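Local coordinates for sugar ABC transporter, periplasmic sugar-binding protein (Caulobacter crescentus, PDB 4IRX), which binds myo-inositol in the periplasm of Caulobacter, probably handing it to an ABC transporter for uptake, at residues Y128-N139 against M190-L201; A172-T183 against N202-A212. All coordinates share one frame; numbering follows the deposited sequence.

Contact 1: residues Y128-N139 against M190-L201; sequences YPAGARVVVITN and MRDTPPDVILCL. With INS (1,2,3,4,5,6-hexahydroxy-cyclohexane), chain C.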
loop_
_atom_site.group_PDB
_atom_site.type_symbol
_atom_site.label_atom_id
_atom_site.label_comp_id
_atom_site.label_asym_id
_atom_site.label_seq_id
_atom_site.Cartn_x
_atom_site.Cartn_y
_atom_site.Cartn_z
ATOM N N TYR A 128 -20.188 -3.480 15.352
ATOM C CA TYR A 128 -21.060 -4.644 15.381
ATOM C C TYR A 128 -20.830 -5.457 16.645
ATOM O O TYR A 128 -20.267 -6.542 16.592
ATOM C CB TYR A 128 -20.817 -5.506 14.134
ATOM C CG TYR A 128 -21.265 -4.849 12.845
ATOM C CD1 TYR A 128 -20.405 -4.037 12.118
ATOM C CD2 TYR A 128 -22.555 -5.023 12.375
ATOM C CE1 TYR A 128 -20.809 -3.445 10.927
ATOM C CE2 TYR A 128 -22.973 -4.425 11.190
ATOM C CZ TYR A 128 -22.086 -3.643 10.482
ATOM O OH TYR A 128 -22.499 -3.047 9.308
ATOM N N PRO A 129 -21.243 -4.927 17.808
ATOM C CA PRO A 129 -20.815 -5.641 19.021
ATOM C C PRO A 129 -21.431 -7.012 19.232
ATOM O O PRO A 129 -20.917 -7.741 20.089
ATOM C CB PRO A 129 -21.168 -4.680 20.170
ATOM C CG PRO A 129 -22.048 -3.634 19.578
ATOM C CD PRO A 129 -21.809 -3.597 18.085
ATOM N N ALA A 130 -22.484 -7.365 18.497
ATOM C CA ALA A 130 -23.072 -8.707 18.574
ATOM C C ALA A 130 -22.543 -9.647 17.481
ATOM O O ALA A 130 -23.015 -10.787 17.339
ATOM C CB ALA A 130 -24.602 -8.633 18.497
ATOM N N GLY A 131 -21.602 -9.169 16.686
ATOM C CA GLY A 131 -21.041 -9.979 15.616
ATOM C C GLY A 131 -21.373 -9.428 14.236
ATOM O O GLY A 131 -22.212 -8.541 14.083
ATOM N N ALA A 132 -20.696 -9.957 13.223
ATOM C CA ALA A 132 -20.871 -9.491 11.852
ATOM C C ALA A 132 -20.320 -10.498 10.899
ATOM O O ALA A 132 -19.451 -11.296 11.261
ATOM C CB ALA A 132 -20.182 -8.188 11.648
ATOM N N ARG A 133 -20.836 -10.462 9.674
ATOM C CA ARG A 133 -20.304 -11.260 8.563
ATOM C C ARG A 133 -19.415 -10.372 7.709
ATOM O O ARG A 133 -19.880 -9.333 7.210
ATOM C CB ARG A 133 -21.449 -11.804 7.704
ATOM C CG ARG A 133 -22.278 -12.824 8.420
ATOM C CD ARG A 133 -23.569 -13.151 7.673
ATOM N NE ARG A 133 -23.295 -13.665 6.338
ATOM C CZ ARG A 133 -22.994 -14.936 6.094
ATOM N NH1 ARG A 133 -22.946 -15.804 7.099
ATOM N NH2 ARG A 133 -22.755 -15.347 4.855
ATOM N N VAL A 134 -18.136 -10.754 7.572
ATOM C CA VAL A 134 -17.107 -9.934 6.960
ATOM C C VAL A 134 -16.491 -10.619 5.744
ATOM O O VAL A 134 -16.162 -11.808 5.778
ATOM C CB VAL A 134 -15.972 -9.635 8.004
ATOM C CG1 VAL A 134 -14.875 -8.749 7.413
ATOM C CG2 VAL A 134 -16.554 -8.998 9.265
ATOM N N VAL A 135 -16.323 -9.849 4.672
ATOM C CA VAL A 135 -15.568 -10.278 3.495
ATOM C C VAL A 135 -14.269 -9.497 3.478
ATOM O O VAL A 135 -14.272 -8.290 3.717
ATOM C CB VAL A 135 -16.379 -9.983 2.202
ATOM C CG1 VAL A 135 -15.529 -10.214 0.935
ATOM C CG2 VAL A 135 -17.589 -10.879 2.162
ATOM N N VAL A 136 -13.150 -10.167 3.204
ATOM C CA VAL A 136 -11.858 -9.477 3.128
ATOM C C VAL A 136 -11.321 -9.590 1.705
ATOM O O VAL A 136 -11.219 -10.690 1.160
ATOM C CB VAL A 136 -10.841 -10.039 4.178
ATOM C CG1 VAL A 136 -9.485 -9.276 4.098
ATOM C CG2 VAL A 136 -11.448 -9.972 5.566
ATOM N N ILE A 137 -11.075 -8.441 1.071
ATOM C CA ILE A 137 -10.515 -8.384 -0.282
ATOM C C ILE A 137 -9.097 -7.807 -0.175
ATOM O O ILE A 137 -8.904 -6.661 0.230
ATOM C CB ILE A 137 -11.352 -7.476 -1.218
ATOM C CG1 ILE A 137 -12.824 -7.917 -1.226
ATOM C CG2 ILE A 137 -10.738 -7.449 -2.614
ATOM C CD1 ILE A 137 -13.077 -9.254 -1.871
ATOM N N THR A 138 -8.095 -8.620 -0.502
ATOM C CA THR A 138 -6.703 -8.260 -0.218
ATOM C C THR A 138 -5.989 -7.610 -1.400
ATOM O O THR A 138 -6.359 -7.814 -2.565
ATOM C CB THR A 138 -5.861 -9.470 0.254
ATOM O OG1 THR A 138 -5.605 -10.342 -0.865
ATOM C CG2 THR A 138 -6.585 -10.241 1.352
ATOM N N ASN A 139 -4.992 -6.788 -1.081
ATOM C CA ASN A 139 -4.120 -6.175 -2.081
ATOM C C ASN A 139 -2.940 -7.088 -2.452
ATOM O O ASN A 139 -2.739 -8.121 -1.813
ATOM C CB ASN A 139 -3.588 -4.848 -1.528
ATOM C CG ASN A 139 -2.735 -5.029 -0.279
ATOM O OD1 ASN A 139 -3.181 -5.633 0.701
ATOM N ND2 ASN A 139 -1.502 -4.482 -0.293
HETATM N N MSE A 190 -23.322 -15.634 -1.540
HETATM C CA MSE A 190 -24.069 -15.510 -0.269
HETATM C C MSE A 190 -25.235 -14.545 -0.399
HETATM O O MSE A 190 -25.551 -13.770 0.507
HETATM C CB MSE A 190 -23.161 -15.077 0.867
HETATM C CG MSE A 190 -22.555 -13.763 0.588
HETATM SE SE MSE A 190 -21.182 -13.327 1.868
HETATM C CE MSE A 190 -19.873 -14.761 1.484
ATOM N N ARG A 191 -25.932 -14.640 -1.523
ATOM C CA ARG A 191 -27.005 -13.694 -1.776
ATOM C C ARG A 191 -28.170 -13.805 -0.804
ATOM O O ARG A 191 -28.913 -12.849 -0.611
ATOM C CB ARG A 191 -27.452 -13.760 -3.238
ATOM C CG ARG A 191 -27.995 -15.096 -3.653
ATOM C CD ARG A 191 -28.160 -15.139 -5.163
ATOM N NE ARG A 191 -29.046 -14.074 -5.625
ATOM C CZ ARG A 191 -30.304 -14.265 -6.008
ATOM N NH1 ARG A 191 -30.826 -15.486 -5.988
ATOM N NH2 ARG A 191 -31.035 -13.239 -6.423
ATOM N N ASP A 192 -28.305 -14.955 -0.164
ATOM C CA ASP A 192 -29.373 -15.131 0.807
ATOM C C ASP A 192 -28.966 -14.568 2.173
ATOM O O ASP A 192 -29.806 -14.321 3.026
ATOM C CB ASP A 192 -29.790 -16.602 0.875
ATOM C CG ASP A 192 -30.215 -17.149 -0.489
ATOM O OD1 ASP A 192 -31.221 -16.652 -1.042
ATOM O OD2 ASP A 192 -29.538 -18.065 -1.010
ATOM N N THR A 193 -27.665 -14.379 2.379
ATOM C CA THR A 193 -27.163 -13.796 3.623
ATOM C C THR A 193 -25.980 -12.874 3.324
ATOM O O THR A 193 -24.836 -13.249 3.576
ATOM C CB THR A 193 -26.710 -14.874 4.650
ATOM O OG1 THR A 193 -25.651 -15.671 4.105
ATOM C CG2 THR A 193 -27.858 -15.786 5.051
ATOM N N PRO A 194 -26.257 -11.672 2.781
ATOM C CA PRO A 194 -25.176 -10.769 2.387
ATOM C C PRO A 194 -24.291 -10.353 3.551
ATOM O O PRO A 194 -24.722 -10.383 4.715
ATOM C CB PRO A 194 -25.903 -9.550 1.794
ATOM C CG PRO A 194 -27.305 -9.671 2.212
ATOM C CD PRO A 194 -27.580 -11.121 2.445
ATOM N N PRO A 195 -23.033 -10.016 3.257
ATOM C CA PRO A 195 -22.127 -9.626 4.333
ATOM C C PRO A 195 -22.525 -8.283 4.910
ATOM O O PRO A 195 -23.166 -7.434 4.261
ATOM C CB PRO A 195 -20.771 -9.502 3.623
ATOM C CG PRO A 195 -21.154 -9.108 2.199
ATOM C CD PRO A 195 -22.424 -9.865 1.917
ATOM N N ASP A 196 -22.113 -8.068 6.145
ATOM C CA ASP A 196 -22.268 -6.766 6.764
ATOM C C ASP A 196 -21.196 -5.778 6.332
ATOM O O ASP A 196 -21.438 -4.592 6.195
ATOM C CB ASP A 196 -22.197 -6.913 8.292
ATOM C CG ASP A 196 -23.355 -7.690 8.838
ATOM O OD1 ASP A 196 -24.470 -7.133 8.773
ATOM O OD2 ASP A 196 -23.182 -8.846 9.311
ATOM N N VAL A 197 -19.981 -6.280 6.150
ATOM C CA VAL A 197 -18.825 -5.438 5.908
ATOM C C VAL A 197 -17.936 -6.101 4.874
ATOM O O VAL A 197 -17.718 -7.308 4.921
ATOM C CB VAL A 197 -17.991 -5.226 7.195
ATOM C CG1 VAL A 197 -16.697 -4.385 6.920
ATOM C CG2 VAL A 197 -18.844 -4.614 8.291
ATOM N N ILE A 198 -17.479 -5.301 3.915
ATOM C CA ILE A 198 -16.434 -5.708 2.978
ATOM C C ILE A 198 -15.210 -4.841 3.305
ATOM O O ILE A 198 -15.193 -3.618 3.070
ATOM C CB ILE A 198 -16.875 -5.489 1.510
ATOM C CG1 ILE A 198 -18.212 -6.173 1.265
ATOM C CG2 ILE A 198 -15.849 -6.085 0.576
ATOM C CD1 ILE A 198 -18.788 -5.958 -0.128
ATOM N N LEU A 199 -14.184 -5.483 3.843
ATOM C CA LEU A 199 -12.921 -4.815 4.147
ATOM C C LEU A 199 -11.994 -4.957 2.953
ATOM O O LEU A 199 -11.589 -6.071 2.599
ATOM C CB LEU A 199 -12.258 -5.446 5.386
ATOM C CG LEU A 199 -12.938 -5.333 6.750
ATOM C CD1 LEU A 199 -12.065 -5.905 7.855
ATOM C CD2 LEU A 199 -13.263 -3.872 7.074
ATOM N N CYS A 200 -11.691 -3.835 2.308
ATOM C CA CYS A 200 -10.859 -3.835 1.115
ATOM C C CYS A 200 -9.530 -3.200 1.449
ATOM O O CYS A 200 -9.483 -2.100 2.009
ATOM C CB CYS A 200 -11.533 -3.036 0.009
ATOM S SG CYS A 200 -13.097 -3.723 -0.503
ATOM N N LEU A 201 -8.450 -3.887 1.087
ATOM C CA LEU A 201 -7.135 -3.466 1.540
ATOM C C LEU A 201 -6.465 -2.410 0.644
ATOM O O LEU A 201 -5.289 -2.072 0.821
ATOM C CB LEU A 201 -6.242 -4.682 1.815
ATOM C CG LEU A 201 -6.438 -5.326 3.200
ATOM C CD1 LEU A 201 -7.873 -5.626 3.591
ATOM C CD2 LEU A 201 -5.610 -6.584 3.270
HETATM C C1 INS C . -0.041 0.287 -0.831
HETATM C C2 INS C . -1.377 0.832 -1.211
HETATM C C3 INS C . -1.691 0.400 -2.620
HETATM C C4 INS C . -1.735 -1.093 -2.706
HETATM C C5 INS C . -0.407 -1.663 -2.378
HETATM C C6 INS C . 0.044 -1.217 -1.007
HETATM O O1 INS C . 0.271 0.644 0.492
HETATM O O2 INS C . -2.342 0.379 -0.310
HETATM O O3 INS C . -2.903 0.965 -3.056
HETATM O O4 INS C . -2.153 -1.503 -3.969
HETATM O O5 INS C . -0.470 -3.051 -2.467
HETATM O O6 INS C . 1.287 -1.771 -0.664
HETATM O O HOH W 1 -24.778 -4.484 8.199
#

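Contact 2: residues A172-T183 against N202-A212; sequences ANSKRDQALTVT and NDDMAMGALEA. With INS (1,2,3,4,5,6-hexahydroxy-cyclohexane), chain C.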
loop_
_atom_site.group_PDB
_atom_site.type_symbol
_atom_site.label_atom_id
_atom_site.label_comp_id
_atom_site.label_asym_id
_atom_site.label_seq_id
_atom_site.Cartn_x
_atom_site.Cartn_y
_atom_site.Cartn_z
ATOM N N ALA A 172 -7.878 -9.335 -4.853
ATOM C CA ALA A 172 -8.151 -8.751 -6.143
ATOM C C ALA A 172 -6.919 -8.066 -6.728
ATOM O O ALA A 172 -7.039 -7.230 -7.627
ATOM C CB ALA A 172 -9.360 -7.827 -6.093
ATOM N N ASN A 173 -5.736 -8.400 -6.199
ATOM C CA ASN A 173 -4.454 -8.051 -6.816
ATOM C C ASN A 173 -4.263 -6.543 -7.036
ATOM O O ASN A 173 -3.597 -6.107 -7.964
ATOM C CB ASN A 173 -4.285 -8.847 -8.131
ATOM C CG ASN A 173 -4.206 -10.330 -7.877
ATOM O OD1 ASN A 173 -3.302 -10.796 -7.193
ATOM N ND2 ASN A 173 -5.176 -11.081 -8.395
ATOM N N SER A 174 -4.887 -5.750 -6.161
ATOM C CA SER A 174 -4.813 -4.284 -6.249
ATOM C C SER A 174 -5.314 -3.754 -7.598
ATOM O O SER A 174 -4.735 -2.829 -8.198
ATOM C CB SER A 174 -3.369 -3.803 -5.983
ATOM O OG SER A 174 -2.988 -4.063 -4.631
ATOM N N LYS A 175 -6.370 -4.371 -8.103
ATOM C CA LYS A 175 -6.973 -3.926 -9.349
ATOM C C LYS A 175 -8.464 -3.707 -9.189
ATOM O O LYS A 175 -9.183 -4.581 -8.697
ATOM C CB LYS A 175 -6.697 -4.936 -10.463
ATOM C CG LYS A 175 -5.213 -5.137 -10.779
ATOM C CD LYS A 175 -4.635 -3.950 -11.539
ATOM C CE LYS A 175 -3.152 -3.744 -11.232
ATOM N NZ LYS A 175 -2.607 -2.557 -11.956
ATOM N N ARG A 176 -8.937 -2.541 -9.598
ATOM C CA ARG A 176 -10.341 -2.197 -9.466
ATOM C C ARG A 176 -11.239 -3.133 -10.279
ATOM O O ARG A 176 -12.328 -3.521 -9.804
ATOM C CB ARG A 176 -10.591 -0.737 -9.858
ATOM C CG ARG A 176 -12.007 -0.306 -9.550
ATOM C CD ARG A 176 -12.239 1.154 -9.827
ATOM N NE ARG A 176 -11.334 1.989 -9.056
ATOM C CZ ARG A 176 -11.490 3.304 -8.896
ATOM N NH1 ARG A 176 -12.534 3.920 -9.451
ATOM N NH2 ARG A 176 -10.596 3.993 -8.179
ATOM N N ASP A 177 -10.780 -3.509 -11.480
ATOM C CA ASP A 177 -11.576 -4.391 -12.350
ATOM C C ASP A 177 -11.747 -5.782 -11.740
ATOM O O ASP A 177 -12.855 -6.359 -11.785
ATOM C CB ASP A 177 -11.009 -4.453 -13.795
ATOM C CG ASP A 177 -9.601 -5.023 -13.860
ATOM O OD1 ASP A 177 -8.748 -4.578 -13.081
ATOM O OD2 ASP A 177 -9.341 -5.919 -14.698
ATOM N N GLN A 178 -10.695 -6.331 -11.145
ATOM C CA GLN A 178 -10.805 -7.605 -10.438
ATOM C C GLN A 178 -11.656 -7.465 -9.184
ATOM O O GLN A 178 -12.441 -8.349 -8.848
ATOM C CB GLN A 178 -9.445 -8.211 -10.099
ATOM C CG GLN A 178 -8.637 -8.573 -11.343
ATOM C CD GLN A 178 -7.288 -9.177 -10.993
ATOM O OE1 GLN A 178 -7.181 -10.000 -10.100
ATOM N NE2 GLN A 178 -6.260 -8.759 -11.699
ATOM N N ALA A 179 -11.485 -6.360 -8.481
ATOM C CA ALA A 179 -12.308 -6.125 -7.315
ATOM C C ALA A 179 -13.803 -6.179 -7.637
ATOM O O ALA A 179 -14.588 -6.744 -6.865
ATOM C CB ALA A 179 -11.941 -4.791 -6.663
ATOM N N LEU A 180 -14.200 -5.642 -8.784
ATOM C CA LEU A 180 -15.622 -5.662 -9.137
ATOM C C LEU A 180 -16.122 -7.105 -9.307
ATOM O O LEU A 180 -17.086 -7.536 -8.671
ATOM C CB LEU A 180 -15.882 -4.835 -10.414
ATOM C CG LEU A 180 -17.298 -4.915 -10.993
ATOM C CD1 LEU A 180 -18.288 -4.432 -10.004
ATOM C CD2 LEU A 180 -17.386 -4.042 -12.257
ATOM N N THR A 181 -15.432 -7.882 -10.127
ATOM C CA THR A 181 -15.926 -9.214 -10.432
ATOM C C THR A 181 -15.736 -10.170 -9.262
ATOM O O THR A 181 -16.611 -11.001 -8.973
ATOM C CB THR A 181 -15.275 -9.770 -11.695
ATOM O OG1 THR A 181 -13.862 -9.724 -11.554
ATOM C CG2 THR A 181 -15.652 -8.919 -12.922
ATOM N N VAL A 182 -14.606 -10.049 -8.560
ATOM C CA VAL A 182 -14.381 -10.892 -7.386
ATOM C C VAL A 182 -15.475 -10.629 -6.342
ATOM O O VAL A 182 -16.049 -11.557 -5.779
ATOM C CB VAL A 182 -12.981 -10.645 -6.777
ATOM C CG1 VAL A 182 -12.877 -11.247 -5.367
ATOM C CG2 VAL A 182 -11.916 -11.214 -7.693
ATOM N N THR A 183 -15.779 -9.360 -6.089
ATOM C CA THR A 183 -16.819 -8.999 -5.129
ATOM C C THR A 183 -18.208 -9.449 -5.591
ATOM O O THR A 183 -18.980 -9.999 -4.808
ATOM C CB THR A 183 -16.791 -7.489 -4.785
ATOM O OG1 THR A 183 -15.484 -7.158 -4.293
ATOM C CG2 THR A 183 -17.816 -7.152 -3.694
ATOM N N ASN A 202 -7.216 -1.861 -0.312
ATOM C CA ASN A 202 -6.899 -0.545 -0.854
ATOM C C ASN A 202 -8.158 0.130 -1.378
ATOM O O ASN A 202 -9.193 -0.516 -1.551
ATOM C CB ASN A 202 -5.713 -0.530 -1.862
ATOM C CG ASN A 202 -6.088 -0.941 -3.268
ATOM O OD1 ASN A 202 -7.233 -1.268 -3.560
ATOM N ND2 ASN A 202 -5.116 -0.921 -4.160
ATOM N N ASP A 203 -8.066 1.430 -1.606
ATOM C CA ASP A 203 -9.242 2.219 -1.996
ATOM C C ASP A 203 -9.648 1.965 -3.438
ATOM O O ASP A 203 -10.820 2.004 -3.751
ATOM C CB ASP A 203 -8.987 3.720 -1.837
ATOM C CG ASP A 203 -9.070 4.188 -0.394
ATOM O OD1 ASP A 203 -9.712 3.502 0.452
ATOM O OD2 ASP A 203 -8.499 5.269 -0.141
ATOM N N ASP A 204 -8.680 1.692 -4.304
ATOM C CA ASP A 204 -8.961 1.369 -5.713
ATOM C C ASP A 204 -9.888 0.150 -5.799
ATOM O O ASP A 204 -10.895 0.160 -6.514
ATOM C CB ASP A 204 -7.619 1.127 -6.443
ATOM C CG ASP A 204 -7.701 1.281 -7.968
ATOM O OD1 ASP A 204 -8.593 1.988 -8.491
ATOM O OD2 ASP A 204 -6.831 0.688 -8.655
HETATM N N MSE A 205 -9.561 -0.891 -5.039
HETATM C CA MSE A 205 -10.409 -2.073 -4.960
HETATM C C MSE A 205 -11.716 -1.769 -4.264
HETATM O O MSE A 205 -12.752 -2.306 -4.653
HETATM C CB MSE A 205 -9.693 -3.220 -4.238
HETATM C CG MSE A 205 -8.475 -3.780 -4.995
HETATM SE SE MSE A 205 -7.700 -5.307 -4.105
HETATM C CE MSE A 205 -7.274 -4.485 -2.393
ATOM N N ALA A 206 -11.690 -0.964 -3.206
ATOM C CA ALA A 206 -12.907 -0.558 -2.523
ATOM C C ALA A 206 -13.910 0.089 -3.454
ATOM O O ALA A 206 -15.106 -0.144 -3.309
ATOM C CB ALA A 206 -12.592 0.394 -1.329
HETATM N N MSE A 207 -13.431 0.865 -4.426
HETATM C CA MSE A 207 -14.321 1.462 -5.417
HETATM C C MSE A 207 -15.017 0.376 -6.223
HETATM O O MSE A 207 -16.236 0.442 -6.445
HETATM C CB MSE A 207 -13.551 2.430 -6.304
HETATM C CG MSE A 207 -12.944 3.584 -5.527
HETATM SE SE MSE A 207 -14.180 4.745 -4.626
HETATM C CE MSE A 207 -15.349 5.116 -6.122
ATOM N N GLY A 208 -14.266 -0.639 -6.644
ATOM C CA GLY A 208 -14.875 -1.798 -7.290
ATOM C C GLY A 208 -15.888 -2.551 -6.445
ATOM O O GLY A 208 -16.949 -2.964 -6.933
ATOM N N ALA A 209 -15.577 -2.729 -5.167
ATOM C CA ALA A 209 -16.517 -3.410 -4.298
ATOM C C ALA A 209 -17.768 -2.586 -4.081
ATOM O O ALA A 209 -18.873 -3.166 -4.049
ATOM C CB ALA A 209 -15.863 -3.782 -2.950
ATOM N N LEU A 210 -17.625 -1.266 -3.955
ATOM C CA LEU A 210 -18.828 -0.407 -3.874
ATOM C C LEU A 210 -19.712 -0.595 -5.108
ATOM O O LEU A 210 -20.955 -0.657 -4.999
ATOM C CB LEU A 210 -18.469 1.077 -3.726
ATOM C CG LEU A 210 -18.011 1.686 -2.391
ATOM C CD1 LEU A 210 -17.586 3.118 -2.628
ATOM C CD2 LEU A 210 -19.148 1.663 -1.375
ATOM N N GLU A 211 -19.071 -0.662 -6.277
ATOM C CA GLU A 211 -19.819 -0.854 -7.520
ATOM C C GLU A 211 -20.497 -2.210 -7.546
ATOM O O GLU A 211 -21.652 -2.296 -7.957
ATOM C CB GLU A 211 -18.916 -0.641 -8.734
ATOM C CG GLU A 211 -18.491 0.808 -8.831
ATOM C CD GLU A 211 -17.375 1.048 -9.774
ATOM O OE1 GLU A 211 -16.709 0.100 -10.225
ATOM O OE2 GLU A 211 -17.142 2.231 -10.105
ATOM N N ALA A 212 -19.811 -3.258 -7.090
ATOM C CA ALA A 212 -20.441 -4.579 -7.012
ATOM C C ALA A 212 -21.673 -4.572 -6.099
ATOM O O ALA A 212 -22.706 -5.185 -6.421
ATOM C CB ALA A 212 -19.421 -5.619 -6.550
HETATM C C1 INS C . -0.041 0.287 -0.831
HETATM C C2 INS C . -1.377 0.832 -1.211
HETATM C C3 INS C . -1.691 0.400 -2.620
HETATM C C4 INS C . -1.735 -1.093 -2.706
HETATM C C5 INS C . -0.407 -1.663 -2.378
HETATM C C6 INS C . 0.044 -1.217 -1.007
HETATM O O1 INS C . 0.271 0.644 0.492
HETATM O O2 INS C . -2.342 0.379 -0.310
HETATM O O3 INS C . -2.903 0.965 -3.056
HETATM O O4 INS C . -2.153 -1.503 -3.969
HETATM O O5 INS C . -0.470 -3.051 -2.467
HETATM O O6 INS C . 1.287 -1.771 -0.664
HETATM O O HOH W 2 -4.738 -0.258 -7.182
HETATM O O HOH W 3 -14.823 3.388 -10.509
HETATM O O HOH W 4 -6.926 -0.563 -10.788
#

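Contact 1: residues Y128-N139 against M190-L201
Val135 bonds to Val197 and Leu199 across 132-138 and 197-200, adjacent strands in the parallel sheet of one lobe: its N donates to Val197 O at 2.9 Å and its O accepts from Leu199 N. Ile137 repeats the pattern with Leu199 O and Leu201 N. Partners two residues apart define a parallel pair, and the axes differ by 21°. Where the ladder starts, Arg133 O accepts from both Val197 N and Asp196 N.

Side-chain polar bonds extend this start. Asp196 CG lies anti to its carbonyl carbon (chi1 -66°), placing OD2 where it accepts from Arg133 N at 2.9 Å through its anti lone pair, nearly straight at 174°. A water links Asp196 OD1 (2.7 Å) to Tyr128 OH (2.9 Å). The Arg133 guanidinium reaches Thr193 O through two weak bonds, from NE and NH2, while Thr193 OG1 sits over one of its faces.

Apolar contacts fill both sheet faces. Val135 CG2 meets Pro195 CB at 3.8 Å on the side facing helix 176-189; Val134 CG1 against Leu199 CG and Val136 CG1 against Leu201 CD1 lie on the side of helix 144-160. Tyr128 CE1 approaches Val197 CG2 to 3.5 Å.

At the strands' C-terminal ends, Asn139 ND2 donates to O5 of the inositol at 2.8 Å. Polar side-chain bonds thus gather at the ends of a mostly apolar strand pair, with ligand recognition where the strands finish.

Contact 2: residues A172-T183 against N202-A212
The guanidinium of Arg176 has Met207 CB 3.4 Å above the centre of one face, the two side chains running alongside each other. At its edge, in plane, a water accepts from Arg176 NH1 and donates to Glu211 OE2. Another part of the edge grips Asp204 side-on: NE and NH2 both donate to Asp204 OD1, at 2.8 and 2.9 Å, forming a salt bridge. The two planes are 66° apart. Because both nitrogens share one oxygen, neither bond is straight; OD1 also lies 21° out of the guanidinium plane. The bend at chi3 (-58°) turns the Arg176 chain toward this carboxylate. Replacing Arg176 by alanine would remove both donors and probably leave Asp204 OD1 without its positive mate and one side of Met207 uncovered.

Asp204 OD2 accepts from two waters, one also bound to Ser174 O, the other to Arg176 N. Ser174 OG lies 2.8 Å from O4 of the inositol, and Asn202 ND2 donates to both O3 and O4, the latter at 3.0 Å. Asn202 is also the N-cap of helix 203-215, its OD1 accepting from Met205 N; one amide therefore caps the helix and holds the inositol.

The helices pack closely: the axes of segments 176-183 and 203-212 approach to 7.2 Å. Gly208 makes this possible: a CB there would clash with Arg176 O and Ala179 CB. Ala179 CB rests on Met205 O at 3.3 Å, selenomethionine Met205 puts SE 3.6 Å from Ala172 CB, and Thr183 CG2 meets Ala212 CB.

Beneath the pair, Thr183 touches Ile137 and Ile198 of the sheet and Ala209 touches Cys200. Helix 232-239 flanks the second helix through Met207, and its Glu233 gives Arg176 NH2 a second salt bridge.

In the fold
From the N terminus, segment 128-139 comes first, and contact 1 closes the 50-residue loop that runs through helix 144-160, strand 164-171 and helix 176-189 before strand 197-200 arrives beside strand 132-138. Contact 2 begins within that loop, at 172-183, and closes the 18-residue connection through the rest of helix 176-189 and strand 197-200 to 202-212, so the two closures cross. Helix 176-189 forms the beta-alpha-beta crossover from strand 164-171 to strand 197-200, passing over strand 132-138, and contact 2 pairs it with the next helix on the same sheet face. The contacts meet where Thr138 O lies 3.1 Å from Ala172 N, a probable hydrogen bond, and both reach the bound myo-inositol from one lobe.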